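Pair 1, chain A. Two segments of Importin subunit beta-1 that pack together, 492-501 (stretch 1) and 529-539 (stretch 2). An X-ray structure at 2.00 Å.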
# COMPACT_ATOMS: atom_id res chain seq x y z
N ILE A 492 -24.62 21.19 -10.20
CA ILE A 492 -23.94 20.42 -11.24
C ILE A 492 -24.94 19.71 -12.15
O ILE A 492 -24.64 19.43 -13.32
CB ILE A 492 -22.95 19.42 -10.62
CG1 ILE A 492 -21.97 18.91 -11.68
CG2 ILE A 492 -23.68 18.23 -9.99
CD1 ILE A 492 -21.08 19.99 -12.31
N TYR A 493 -26.14 19.41 -11.64
CA TYR A 493 -27.09 18.66 -12.45
C TYR A 493 -27.58 19.49 -13.64
O TYR A 493 -27.88 18.92 -14.69
CB TYR A 493 -28.26 18.18 -11.59
CG TYR A 493 -27.82 17.12 -10.60
CD1 TYR A 493 -27.27 15.92 -11.04
CD2 TYR A 493 -27.90 17.33 -9.23
CE1 TYR A 493 -26.84 14.95 -10.14
CE2 TYR A 493 -27.47 16.37 -8.32
CZ TYR A 493 -26.94 15.18 -8.79
OH TYR A 493 -26.51 14.22 -7.90
N ASN A 494 -27.58 20.82 -13.52
CA ASN A 494 -27.92 21.64 -14.68
C ASN A 494 -26.97 21.39 -15.85
O ASN A 494 -27.34 21.66 -17.00
CB ASN A 494 -27.91 23.12 -14.31
CG ASN A 494 -28.99 23.49 -13.32
OD1 ASN A 494 -30.11 22.98 -13.39
ND2 ASN A 494 -28.66 24.37 -12.38
N PHE A 495 -25.77 20.88 -15.58
CA PHE A 495 -24.78 20.62 -16.61
C PHE A 495 -24.65 19.15 -16.96
O PHE A 495 -23.80 18.80 -17.78
CB PHE A 495 -23.41 21.17 -16.16
CG PHE A 495 -23.43 22.64 -15.86
CD1 PHE A 495 -23.24 23.58 -16.87
CD2 PHE A 495 -23.64 23.08 -14.56
CE1 PHE A 495 -23.26 24.93 -16.58
CE2 PHE A 495 -23.66 24.43 -14.27
CZ PHE A 495 -23.47 25.36 -15.29
N TYR A 496 -25.47 18.28 -16.36
CA TYR A 496 -25.33 16.85 -16.61
C TYR A 496 -25.41 16.51 -18.10
O TYR A 496 -24.51 15.81 -18.59
CB TYR A 496 -26.39 16.08 -15.81
CG TYR A 496 -25.81 15.10 -14.81
CD1 TYR A 496 -25.05 15.54 -13.74
CD2 TYR A 496 -26.02 13.74 -14.94
CE1 TYR A 496 -24.52 14.66 -12.82
CE2 TYR A 496 -25.50 12.84 -14.02
CZ TYR A 496 -24.75 13.31 -12.97
OH TYR A 496 -24.22 12.42 -12.05
N PRO A 497 -26.42 16.97 -18.86
CA PRO A 497 -26.47 16.62 -20.29
C PRO A 497 -25.18 16.98 -21.01
O PRO A 497 -24.52 16.10 -21.60
CB PRO A 497 -27.66 17.44 -20.81
CG PRO A 497 -28.53 17.63 -19.60
CD PRO A 497 -27.58 17.77 -18.44
N ALA A 498 -24.77 18.24 -20.93
CA ALA A 498 -23.55 18.68 -21.60
C ALA A 498 -22.36 17.83 -21.18
O ALA A 498 -21.67 17.24 -22.02
CB ALA A 498 -23.30 20.16 -21.31
N LEU A 499 -22.13 17.72 -19.87
CA LEU A 499 -21.02 16.90 -19.39
C LEU A 499 -21.10 15.49 -19.98
O LEU A 499 -20.13 14.99 -20.56
CB LEU A 499 -21.03 16.86 -17.85
CG LEU A 499 -20.61 18.17 -17.19
CD1 LEU A 499 -20.93 18.16 -15.71
CD2 LEU A 499 -19.14 18.42 -17.40
N VAL A 500 -22.27 14.86 -19.89
CA VAL A 500 -22.38 13.49 -20.40
C VAL A 500 -22.05 13.47 -21.88
O VAL A 500 -21.23 12.66 -22.35
CB VAL A 500 -23.77 12.90 -20.09
CG1 VAL A 500 -24.02 11.62 -20.89
CG2 VAL A 500 -23.87 12.60 -18.60
N ASP A 501 -22.62 14.41 -22.64
CA ASP A 501 -22.31 14.44 -24.07
C ASP A 501 -20.81 14.53 -24.27
O ASP A 501 -20.22 13.70 -24.98
CB ASP A 501 -23.03 15.62 -24.72
CG ASP A 501 -22.64 15.80 -26.17
OD1 ASP A 501 -23.21 15.11 -27.03
OD2 ASP A 501 -21.75 16.64 -26.44
N GLU A 529 -23.41 7.01 -11.08
CA GLU A 529 -23.61 6.71 -9.68
C GLU A 529 -24.22 7.89 -8.93
O GLU A 529 -24.95 7.69 -7.95
CB GLU A 529 -22.29 6.25 -9.08
CG GLU A 529 -21.88 4.87 -9.64
CD GLU A 529 -20.49 4.41 -9.24
OE1 GLU A 529 -19.63 5.28 -8.98
OE2 GLU A 529 -20.27 3.18 -9.21
N TYR A 530 -23.99 9.11 -9.41
CA TYR A 530 -24.57 10.29 -8.78
C TYR A 530 -25.83 10.79 -9.49
O TYR A 530 -26.38 11.81 -9.07
CB TYR A 530 -23.54 11.42 -8.72
CG TYR A 530 -22.49 11.19 -7.65
CD1 TYR A 530 -21.34 10.46 -7.92
CD2 TYR A 530 -22.67 11.68 -6.37
CE1 TYR A 530 -20.38 10.25 -6.93
CE2 TYR A 530 -21.73 11.47 -5.38
CZ TYR A 530 -20.59 10.76 -5.67
OH TYR A 530 -19.65 10.56 -4.68
N ALA A 531 -26.31 10.11 -10.52
CA ALA A 531 -27.46 10.62 -11.26
C ALA A 531 -28.69 10.63 -10.38
O ALA A 531 -28.89 9.75 -9.54
CB ALA A 531 -27.72 9.78 -12.52
N THR A 532 -29.51 11.66 -10.55
CA THR A 532 -30.78 11.80 -9.86
C THR A 532 -31.92 11.66 -10.86
O THR A 532 -31.70 11.63 -12.08
CB THR A 532 -30.88 13.17 -9.17
OG1 THR A 532 -30.81 14.20 -10.16
CG2 THR A 532 -29.76 13.35 -8.17
N ASP A 533 -33.14 11.59 -10.35
CA ASP A 533 -34.29 11.44 -11.24
C ASP A 533 -34.40 12.62 -12.19
O ASP A 533 -34.82 12.46 -13.34
CB ASP A 533 -35.57 11.27 -10.43
CG ASP A 533 -35.65 9.91 -9.74
OD1 ASP A 533 -35.16 8.91 -10.32
OD2 ASP A 533 -36.20 9.84 -8.63
N THR A 534 -33.98 13.81 -11.74
CA THR A 534 -34.07 15.01 -12.58
C THR A 534 -33.24 14.89 -13.85
O THR A 534 -33.50 15.61 -14.81
CB THR A 534 -33.64 16.24 -11.79
OG1 THR A 534 -34.44 16.37 -10.61
CG2 THR A 534 -33.80 17.51 -12.62
N VAL A 535 -32.24 14.00 -13.87
CA VAL A 535 -31.40 13.84 -15.05
C VAL A 535 -31.56 12.42 -15.58
O VAL A 535 -30.65 11.87 -16.20
CB VAL A 535 -29.92 14.16 -14.75
CG1 VAL A 535 -29.76 15.64 -14.38
CG2 VAL A 535 -29.38 13.28 -13.64
N ALA A 536 -32.74 11.83 -15.35
CA ALA A 536 -32.99 10.48 -15.85
C ALA A 536 -32.60 10.33 -17.32
O ALA A 536 -31.95 9.35 -17.70
CB ALA A 536 -34.46 10.11 -15.64
N GLU A 537 -32.95 11.32 -18.14
CA GLU A 537 -32.66 11.21 -19.57
C GLU A 537 -31.17 10.99 -19.81
O GLU A 537 -30.80 10.13 -20.62
CB GLU A 537 -33.15 12.44 -20.32
CG GLU A 537 -33.25 12.22 -21.83
CD GLU A 537 -33.87 13.39 -22.58
OE1 GLU A 537 -33.24 14.48 -22.62
OE2 GLU A 537 -34.98 13.24 -23.13
N THR A 538 -30.30 11.72 -19.11
CA THR A 538 -28.87 11.54 -19.35
C THR A 538 -28.43 10.14 -18.94
O THR A 538 -27.59 9.53 -19.62
CB THR A 538 -28.03 12.60 -18.62
OG1 THR A 538 -28.00 12.31 -17.21
CG2 THR A 538 -28.59 13.97 -18.86
N SER A 539 -28.99 9.61 -17.85
CA SER A 539 -28.73 8.22 -17.52
C SER A 539 -29.09 7.32 -18.70
O SER A 539 -28.30 6.46 -19.12
CB SER A 539 -29.52 7.82 -16.28
OG SER A 539 -29.01 8.47 -15.13

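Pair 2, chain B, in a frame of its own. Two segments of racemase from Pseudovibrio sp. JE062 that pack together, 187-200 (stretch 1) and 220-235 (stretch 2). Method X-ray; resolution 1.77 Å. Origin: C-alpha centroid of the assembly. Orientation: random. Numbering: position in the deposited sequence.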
# COMPACT_ATOMS: atom_id res chain seq x y z
N SER B 187 -8.78 25.53 12.47
CA SER B 187 -9.99 25.77 11.70
C SER B 187 -9.60 25.49 10.26
O SER B 187 -8.42 25.28 9.98
CB SER B 187 -10.45 27.22 11.84
OG SER B 187 -9.52 28.11 11.24
N THR B 188 -10.56 25.49 9.35
CA THR B 188 -10.23 25.23 7.96
C THR B 188 -9.33 26.33 7.40
O THR B 188 -8.47 26.08 6.56
CB THR B 188 -11.49 25.10 7.09
OG1 THR B 188 -12.21 26.34 7.09
CG2 THR B 188 -12.38 24.00 7.62
N LYS B 189 -9.52 27.56 7.87
CA LYS B 189 -8.69 28.65 7.39
C LYS B 189 -7.24 28.46 7.84
O LYS B 189 -6.31 28.79 7.10
CB LYS B 189 -9.22 30.01 7.87
CG LYS B 189 -9.85 30.82 6.75
CD LYS B 189 -8.83 31.02 5.63
CE LYS B 189 -9.46 31.37 4.29
NZ LYS B 189 -8.40 31.40 3.23
N GLU B 190 -7.06 27.92 9.03
CA GLU B 190 -5.73 27.68 9.56
C GLU B 190 -5.06 26.56 8.77
O GLU B 190 -3.85 26.59 8.53
CB GLU B 190 -5.80 27.30 11.04
CG GLU B 190 -6.29 28.43 11.94
CD GLU B 190 -6.38 28.01 13.40
OE1 GLU B 190 -7.15 27.08 13.71
OE2 GLU B 190 -5.67 28.61 14.23
N VAL B 191 -5.85 25.57 8.37
CA VAL B 191 -5.32 24.46 7.59
C VAL B 191 -4.84 25.00 6.25
O VAL B 191 -3.80 24.58 5.74
CB VAL B 191 -6.40 23.37 7.34
CG1 VAL B 191 -5.87 22.31 6.38
CG2 VAL B 191 -6.80 22.74 8.66
N ALA B 192 -5.59 25.94 5.68
CA ALA B 192 -5.21 26.53 4.41
C ALA B 192 -3.88 27.26 4.59
O ALA B 192 -2.99 27.17 3.75
CB ALA B 192 -6.27 27.50 3.95
N TYR B 193 -3.76 27.98 5.70
CA TYR B 193 -2.54 28.72 6.03
C TYR B 193 -1.38 27.75 6.10
O TYR B 193 -0.32 27.95 5.51
CB TYR B 193 -2.71 29.43 7.38
CG TYR B 193 -1.41 29.95 7.95
CD1 TYR B 193 -0.78 31.05 7.38
CD2 TYR B 193 -0.80 29.31 9.02
CE1 TYR B 193 0.45 31.51 7.87
CE2 TYR B 193 0.43 29.76 9.52
CZ TYR B 193 1.04 30.85 8.93
OH TYR B 193 2.25 31.29 9.41
N TYR B 194 -1.61 26.67 6.85
CA TYR B 194 -0.64 25.61 7.05
C TYR B 194 -0.07 25.07 5.74
O TYR B 194 1.14 25.04 5.53
CB TYR B 194 -1.33 24.48 7.82
CG TYR B 194 -0.54 23.22 8.03
CD1 TYR B 194 0.62 23.21 8.80
CD2 TYR B 194 -0.99 22.00 7.51
CE1 TYR B 194 1.31 22.02 9.05
CE2 TYR B 194 -0.31 20.82 7.76
CZ TYR B 194 0.83 20.83 8.53
OH TYR B 194 1.49 19.66 8.79
N LEU B 195 -0.96 24.65 4.85
CA LEU B 195 -0.55 24.10 3.57
C LEU B 195 0.16 25.15 2.73
O LEU B 195 1.03 24.82 1.94
CB LEU B 195 -1.76 23.54 2.84
CG LEU B 195 -2.46 22.40 3.59
CD1 LEU B 195 -3.66 21.90 2.79
CD2 LEU B 195 -1.48 21.26 3.84
N ARG B 196 -0.22 26.41 2.90
CA ARG B 196 0.43 27.47 2.13
C ARG B 196 1.86 27.63 2.61
O ARG B 196 2.77 27.89 1.80
CB ARG B 196 -0.34 28.78 2.29
CG ARG B 196 -1.58 28.85 1.43
CD ARG B 196 -2.42 30.09 1.72
NE ARG B 196 -3.52 30.19 0.78
CZ ARG B 196 -3.36 30.32 -0.53
NH1 ARG B 196 -2.13 30.37 -1.03
NH2 ARG B 196 -4.41 30.38 -1.34
N GLU B 197 2.08 27.48 3.91
CA GLU B 197 3.42 27.62 4.46
C GLU B 197 4.31 26.46 4.06
O GLU B 197 5.47 26.65 3.72
CB GLU B 197 3.36 27.73 5.99
CG GLU B 197 2.64 28.97 6.48
CD GLU B 197 3.24 30.24 5.93
OE1 GLU B 197 4.40 30.55 6.27
OE2 GLU B 197 2.56 30.93 5.14
N LEU B 198 3.75 25.25 4.07
CA LEU B 198 4.52 24.08 3.70
C LEU B 198 4.88 24.12 2.23
O LEU B 198 5.99 23.74 1.84
CB LEU B 198 3.74 22.80 4.02
CG LEU B 198 3.45 22.56 5.50
CD1 LEU B 198 2.78 21.20 5.68
CD2 LEU B 198 4.75 22.61 6.29
N ARG B 199 3.94 24.56 1.40
CA ARG B 199 4.19 24.66 -0.03
C ARG B 199 5.24 25.75 -0.27
O ARG B 199 6.06 25.65 -1.18
CB ARG B 199 2.91 25.01 -0.78
CG ARG B 199 3.12 25.37 -2.25
CD ARG B 199 3.84 24.25 -2.99
NE ARG B 199 2.96 23.52 -3.89
CZ ARG B 199 3.36 22.50 -4.65
NH1 ARG B 199 4.61 22.08 -4.61
NH2 ARG B 199 2.49 21.90 -5.45
N GLY B 200 5.20 26.79 0.56
CA GLY B 200 6.16 27.87 0.43
C GLY B 200 7.57 27.36 0.68
O GLY B 200 8.51 27.74 -0.01
N TYR B 220 -19.27 20.37 1.73
CA TYR B 220 -19.31 21.79 1.39
C TYR B 220 -18.13 22.52 2.03
O TYR B 220 -17.44 23.31 1.38
CB TYR B 220 -20.64 22.39 1.85
CG TYR B 220 -20.85 23.82 1.41
CD1 TYR B 220 -21.43 24.11 0.17
CD2 TYR B 220 -20.46 24.88 2.22
CE1 TYR B 220 -21.61 25.43 -0.24
CE2 TYR B 220 -20.64 26.19 1.82
CZ TYR B 220 -21.21 26.46 0.59
OH TYR B 220 -21.37 27.77 0.21
N GLU B 221 -17.90 22.27 3.31
CA GLU B 221 -16.79 22.91 4.01
C GLU B 221 -15.46 22.50 3.36
O GLU B 221 -14.55 23.33 3.20
CB GLU B 221 -16.82 22.51 5.49
CG GLU B 221 -15.70 23.08 6.34
CD GLU B 221 -15.86 22.73 7.82
OE1 GLU B 221 -16.01 21.53 8.15
OE2 GLU B 221 -15.84 23.66 8.65
N VAL B 222 -15.34 21.24 2.98
CA VAL B 222 -14.11 20.77 2.34
C VAL B 222 -13.91 21.45 0.99
O VAL B 222 -12.81 21.88 0.66
CB VAL B 222 -14.13 19.24 2.15
CG1 VAL B 222 -12.86 18.78 1.45
CG2 VAL B 222 -14.26 18.55 3.50
N ALA B 223 -14.99 21.57 0.21
CA ALA B 223 -14.89 22.20 -1.10
C ALA B 223 -14.38 23.63 -0.97
O ALA B 223 -13.55 24.08 -1.76
CB ALA B 223 -16.24 22.18 -1.81
N ARG B 224 -14.88 24.36 0.03
CA ARG B 224 -14.43 25.74 0.24
C ARG B 224 -12.94 25.76 0.50
O ARG B 224 -12.21 26.57 -0.08
CB ARG B 224 -15.15 26.38 1.43
CG ARG B 224 -16.40 27.12 1.06
CD ARG B 224 -16.92 27.97 2.21
NE ARG B 224 -18.13 28.70 1.82
CZ ARG B 224 -18.86 29.44 2.64
NH1 ARG B 224 -18.50 29.57 3.91
NH2 ARG B 224 -19.95 30.05 2.19
N LEU B 225 -12.49 24.87 1.37
CA LEU B 225 -11.07 24.80 1.69
C LEU B 225 -10.24 24.47 0.46
O LEU B 225 -9.29 25.18 0.14
CB LEU B 225 -10.83 23.75 2.77
CG LEU B 225 -9.38 23.32 3.04
CD1 LEU B 225 -8.54 24.53 3.44
CD2 LEU B 225 -9.36 22.27 4.14
N LEU B 226 -10.60 23.40 -0.24
CA LEU B 226 -9.84 23.01 -1.42
C LEU B 226 -9.88 24.07 -2.52
O LEU B 226 -8.89 24.28 -3.22
CB LEU B 226 -10.34 21.67 -1.96
CG LEU B 226 -10.16 20.48 -1.00
CD1 LEU B 226 -10.60 19.20 -1.70
CD2 LEU B 226 -8.70 20.37 -0.56
N ASN B 227 -11.01 24.74 -2.67
CA ASN B 227 -11.10 25.77 -3.69
C ASN B 227 -10.22 26.97 -3.38
O ASN B 227 -9.68 27.59 -4.29
CB ASN B 227 -12.56 26.22 -3.88
CG ASN B 227 -13.38 25.20 -4.65
OD1 ASN B 227 -12.84 24.45 -5.45
ND2 ASN B 227 -14.69 25.19 -4.42
N SER B 228 -10.03 27.27 -2.10
CA SER B 228 -9.21 28.43 -1.72
C SER B 228 -7.70 28.20 -1.85
O SER B 228 -6.93 29.16 -1.80
CB SER B 228 -9.54 28.86 -0.29
OG SER B 228 -9.02 27.94 0.66
N ILE B 229 -7.28 26.95 -2.01
CA ILE B 229 -5.86 26.67 -2.14
C ILE B 229 -5.51 26.09 -3.50
O ILE B 229 -4.53 25.37 -3.66
CB ILE B 229 -5.37 25.71 -1.04
CG1 ILE B 229 -6.11 24.37 -1.13
CG2 ILE B 229 -5.56 26.35 0.33
CD1 ILE B 229 -5.64 23.35 -0.13
N GLU B 230 -6.33 26.42 -4.49
CA GLU B 230 -6.13 25.96 -5.85
C GLU B 230 -4.76 26.44 -6.35
O GLU B 230 -4.07 25.72 -7.08
CB GLU B 230 -7.25 26.49 -6.74
CG GLU B 230 -7.38 25.79 -8.08
CD GLU B 230 -8.59 26.24 -8.88
OE1 GLU B 230 -9.73 25.96 -8.45
OE2 GLU B 230 -8.40 26.86 -9.94
N ASP B 231 -4.37 27.64 -5.95
CA ASP B 231 -3.09 28.20 -6.38
C ASP B 231 -1.88 27.39 -5.91
O ASP B 231 -0.80 27.48 -6.51
CB ASP B 231 -2.97 29.65 -5.89
CG ASP B 231 -3.09 29.76 -4.39
OD1 ASP B 231 -4.10 29.27 -3.84
OD2 ASP B 231 -2.19 30.33 -3.75
N LEU B 232 -2.05 26.60 -4.86
CA LEU B 232 -0.96 25.77 -4.34
C LEU B 232 -0.66 24.62 -5.29
O LEU B 232 0.36 23.94 -5.17
CB LEU B 232 -1.30 25.23 -2.95
CG LEU B 232 -1.49 26.29 -1.87
CD1 LEU B 232 -1.70 25.62 -0.53
CD2 LEU B 232 -0.28 27.22 -1.82
N GLU B 233 -1.56 24.38 -6.24
CA GLU B 233 -1.37 23.32 -7.22
C GLU B 233 -1.00 21.98 -6.59
O GLU B 233 -0.09 21.29 -7.06
CB GLU B 233 -0.27 23.73 -8.21
CG GLU B 233 -0.53 25.06 -8.91
CD GLU B 233 0.60 25.45 -9.85
OE1 GLU B 233 0.97 24.62 -10.71
OE2 GLU B 233 1.12 26.59 -9.73
N LEU B 234 -1.70 21.60 -5.53
CA LEU B 234 -1.44 20.34 -4.85
C LEU B 234 -1.82 19.16 -5.75
O LEU B 234 -2.76 19.25 -6.55
CB LEU B 234 -2.21 20.29 -3.53
CG LEU B 234 -1.91 21.48 -2.60
CD1 LEU B 234 -2.81 21.44 -1.37
CD2 LEU B 234 -0.43 21.44 -2.18
N TYR B 235 -1.09 18.06 -5.63
CA TYR B 235 -1.34 16.88 -6.45
C TYR B 235 -2.67 16.22 -6.10
O TYR B 235 -3.42 15.84 -6.99
CB TYR B 235 -0.22 15.86 -6.28
CG TYR B 235 -0.29 14.78 -7.33
CD1 TYR B 235 0.45 14.89 -8.52
CD2 TYR B 235 -1.14 13.69 -7.18
CE1 TYR B 235 0.34 13.93 -9.52
CE2 TYR B 235 -1.27 12.74 -8.17
CZ TYR B 235 -0.53 12.86 -9.34
OH TYR B 235 -0.68 11.92 -10.35

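Pairs 1 and 2 share a backbone arrangement in which a helical first stretch packs against a second stretch that joins helical or 3-10 segments through V535(A) or I229(B), and N, CA and C of 14 central residues superpose with an RMSD of 1.0 Å. On the first stretch, I492(A) to V500(A) match V191(B) to R199(B); on the second, T532(A) to S539(A) match L226(B) to E233(B). The second stretch fits more tightly from T532(A) to T538(A), whereas the CA atoms of the first lie farther apart. The same fold of chain leads to different ends: A536(A) to S539(A) enter a helix, while E230(B) to L232(B) form a 3-10 segment.

At the centre, V535(A) matches I229(B) and Y496(A) matches L195(B). In pair 1 the tyrosine ring meets the valine, CD2 of Y496(A) lying 3.6 Å from CG2 of V535(A); in pair 2 two aliphatic ends touch, CD1 of L195(B) lying 3.8 Å from CD1 of I229(B). Three residues on, the matched T538(A) and L232(B) have CA-to-CB bonds that point toward the first stretch in both. T538(A) turns its hydroxyl back on its own chain, OG1 donating to O of V535(A) at 2.9 Å, and the same OG1 sits at the edge of the Y496(A) ring, 3.3 Å from CD2. The side chain of L232(B) is purely apolar and places CD1 4.0 Å from CB of L195(B).

Y493(A) and A192(B) show the sharpest difference in size. The tyrosine reaches along the second stretch, its OH donating a 2.7 Å hydrogen bond to O of Y530(A), with OG1 of T532(A) over one ring face. The small alanine instead fits close to its neighbours, CB lying 3.8 Å from CD1 of L225(B) and 3.9 Å from CG2 of I229(B).

Pair 2 places its polar links at the other end. P497(A) matches R196(B): the proline makes a compact contact, CG to CG2 of T538(A) at 3.7 Å, while the arginine forms a salt bridge with D231(B), NH1 to OD2 at 2.7 Å and NH2 to OD1 at 2.8 Å. One face of its guanidinium lies over CG of L232(B), so charge pairing and apolar packing coincide. V500(A) matches R199(B); CG2 of V500(A) merely approaches CB of T538(A) at 4.2 Å, whereas R199(B) binds O of L232(B) through NE at 2.9 Å and NH2 at 3.0 Å, gripping the second stretch by its backbone. The stretches together bury 418 Å² in pair 1 and 685 Å² in pair 2.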